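N-acetylmuramoyl-L-alanine amidase (PDB 4RN7) hydrolyses, as a zinc-dependent amidase, the amide bond between N-acetylmuramic acid and L-alanine in bacterial cell-wall peptidoglycan. Local coordinates at the zinc ion site. Residues are numbered along the deposited sequence; one frame, centred on the assembly and turned at random.

The zinc ion site. Residues 12, 16, 19, 28, 32, 82-83, 148. With ZN (zinc ion), chain B.
A partly occupied zinc ion sits in the catalytic centre of the Amidase_3-type catalytic domain, the part of the longer membrane protein present here, held by the family's His-Glu-His set: His12 from a loop, Glu28 from the first turn of helix 28-44 and His82 from strand 77-84. His12 binds the zinc tip-on through NE2 at 2.1 Å, whereas His82 turns its ring to use ND1, the nitrogen nearer its backbone. Glu28 gives one carboxylate oxygen, OE2, at 2.1 Å; its other oxygen, OE1, lies 3.2 Å from the zinc, so the grip is essentially one-armed. The angles at the metal between these ligands run from 92° to 99°, a steep, narrow tripod, with the donors gathered to one side; further ligands such as water may be unseen, and this arrangement would suit a metal-bound water or substrate carbonyl opposite them. Both histidines carry CG anti to the carbonyl carbon (chi1 -49° in His12), while Glu28 has CG anti to its backbone N and an extended chain that carries the carboxylate to the metal. In the second shell, ND1 of His12 donates to OD2 of Asp16 at 2.7 Å, nearly within the imidazole plane but from above the carboxylate plane; this fixes the ring's rotation and may make NE2 a stronger donor to zinc. OE1 of Glu28 is gripped twice by Thr19: the backbone N reaches its anti lone pair at 2.9 Å, almost straight, and the hydroxyl OG1 arrives nearly along the C-O axis. The backbone N of Leu83 donates to OE2 of Glu28 from above the carboxylate plane at 3.1 Å, and ND2 of Asn32, one helical turn on, adds a weak bond to the same oxygen while lying at the edge of the His12 ring. Glu148, on strand 144-149, does not bind the metal and could, by its position, act as the family's catalytic acid-base; its carboxylate oxygen OE1 stands 4.8 Å from the zinc.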
ATOM      1  N   HIS A  12       2.629   8.414  -5.241  1.00 28.50           N
ATOM      2  CA  HIS A  12       3.501   9.338  -5.962  1.00 33.39           C
ATOM      3  C   HIS A  12       3.643   8.945  -7.436  1.00 33.16           C
ATOM      4  O   HIS A  12       2.857   8.141  -7.940  1.00 30.39           O
ATOM      5  CB  HIS A  12       4.845   9.461  -5.229  1.00 29.81           C
ATOM      6  CG  HIS A  12       4.689   9.717  -3.759  1.00 28.12           C
ATOM      7  ND1 HIS A  12       4.453  10.972  -3.247  1.00 29.40           N
ATOM      8  CD2 HIS A  12       4.711   8.876  -2.697  1.00 31.51           C
ATOM      9  CE1 HIS A  12       4.353  10.902  -1.930  1.00 37.63           C
ATOM     10  NE2 HIS A  12       4.486   9.638  -1.575  1.00 26.10           N
ATOM     11  N   ASP A  16       6.210  13.933  -8.917  1.00 40.57           N
ATOM     12  CA  ASP A  16       6.174  13.718  -7.477  1.00 37.65           C
ATOM     13  C   ASP A  16       7.009  12.493  -7.120  1.00 34.70           C
ATOM     14  O   ASP A  16       6.539  11.367  -7.215  1.00 34.60           O
ATOM     15  CB  ASP A  16       4.732  13.553  -6.976  1.00 35.74           C
ATOM     16  CG  ASP A  16       4.660  13.256  -5.478  1.00 40.66           C
ATOM     17  OD1 ASP A  16       5.683  13.402  -4.778  1.00 41.72           O
ATOM     18  OD2 ASP A  16       3.575  12.887  -4.989  1.00 42.13           O
ATOM     19  N   THR A  19       9.562  10.415  -1.064  1.00 34.03           N
ATOM     20  CA  THR A  19      10.815  10.510  -0.333  1.00 42.75           C
ATOM     21  C   THR A  19      11.996  10.090  -1.208  1.00 45.98           C
ATOM     22  O   THR A  19      11.858   9.215  -2.065  1.00 40.06           O
ATOM     23  CB  THR A  19      10.769   9.652   0.938  1.00 36.20           C
ATOM     24  OG1 THR A  19       9.591   9.979   1.683  1.00 46.70           O
ATOM     25  CG2 THR A  19      11.989   9.898   1.793  1.00 38.68           C
ATOM     26  N   GLU A  28      11.082   7.067  -3.665  1.00 32.32           N
ATOM     27  CA  GLU A  28       9.903   6.332  -3.225  1.00 29.18           C
ATOM     28  C   GLU A  28       8.950   5.988  -4.372  1.00 27.72           C
ATOM     29  O   GLU A  28       8.437   4.873  -4.429  1.00 30.17           O
ATOM     30  CB  GLU A  28       9.160   7.131  -2.143  1.00 31.64           C
ATOM     31  CG  GLU A  28       7.792   6.559  -1.786  1.00 29.79           C
ATOM     32  CD  GLU A  28       7.030   7.430  -0.806  1.00 29.33           C
ATOM     33  OE1 GLU A  28       7.604   8.438  -0.322  1.00 30.91           O
ATOM     34  OE2 GLU A  28       5.855   7.115  -0.516  1.00 29.32           O
ATOM     35  N   ASN A  32       7.644   2.221  -4.804  1.00 25.96           N
ATOM     36  CA  ASN A  32       6.209   1.987  -4.683  1.00 28.59           C
ATOM     37  C   ASN A  32       5.654   1.217  -5.883  1.00 27.64           C
ATOM     38  O   ASN A  32       4.848   0.293  -5.715  1.00 26.42           O
ATOM     39  CB  ASN A  32       5.457   3.317  -4.582  1.00 29.62           C
ATOM     40  CG  ASN A  32       5.627   3.993  -3.232  1.00 24.81           C
ATOM     41  OD1 ASN A  32       6.149   3.410  -2.261  1.00 27.56           O
ATOM     42  ND2 ASN A  32       5.179   5.251  -3.160  1.00 26.89           N
ATOM     43  N   HIS A  82       2.952   3.008  -0.084  1.00 22.56           N
ATOM     44  CA  HIS A  82       3.870   4.125   0.125  1.00 20.95           C
ATOM     45  C   HIS A  82       5.065   3.634   0.942  1.00 26.19           C
ATOM     46  O   HIS A  82       5.060   2.501   1.401  1.00 24.20           O
ATOM     47  CB  HIS A  82       3.187   5.238   0.913  1.00 22.82           C
ATOM     48  CG  HIS A  82       2.339   6.145   0.081  1.00 23.97           C
ATOM     49  ND1 HIS A  82       2.687   7.455  -0.160  1.00 27.95           N
ATOM     50  CD2 HIS A  82       1.157   5.944  -0.554  1.00 25.08           C
ATOM     51  CE1 HIS A  82       1.760   8.027  -0.908  1.00 27.24           C
ATOM     52  NE2 HIS A  82       0.815   7.137  -1.158  1.00 25.24           N
ATOM     53  N   LEU A  83       6.088   4.476   1.088  1.00 21.18           N
ATOM     54  CA  LEU A  83       7.183   4.198   2.029  1.00 23.51           C
ATOM     55  C   LEU A  83       7.198   5.333   3.034  1.00 28.21           C
ATOM     56  O   LEU A  83       6.883   6.483   2.711  1.00 27.91           O
ATOM     57  CB  LEU A  83       8.539   4.123   1.329  1.00 25.46           C
ATOM     58  CG  LEU A  83       8.659   3.123   0.173  1.00 27.72           C
ATOM     59  CD1 LEU A  83      10.034   3.226  -0.491  1.00 28.14           C
ATOM     60  CD2 LEU A  83       8.415   1.711   0.688  1.00 30.61           C
ATOM     61  N   GLU A 148       2.487   1.861   4.754  1.00 23.24           N
ATOM     62  CA  GLU A 148       3.799   2.510   4.755  1.00 24.39           C
ATOM     63  C   GLU A 148       4.832   1.401   4.909  1.00 23.13           C
ATOM     64  O   GLU A 148       5.067   0.907   6.014  1.00 24.46           O
ATOM     65  CB  GLU A 148       3.928   3.516   5.908  1.00 28.89           C
ATOM     66  CG  GLU A 148       2.992   4.747   5.787  1.00 29.95           C
ATOM     67  CD  GLU A 148       3.462   5.755   4.752  1.00 38.93           C
ATOM     68  OE1 GLU A 148       4.379   5.440   3.975  1.00 36.09           O
ATOM     69  OE2 GLU A 148       2.911   6.874   4.697  1.00 45.40           O
TER
HETATM   70 ZN    ZN B 401       4.436   8.516   0.229  0.77 26.25          ZN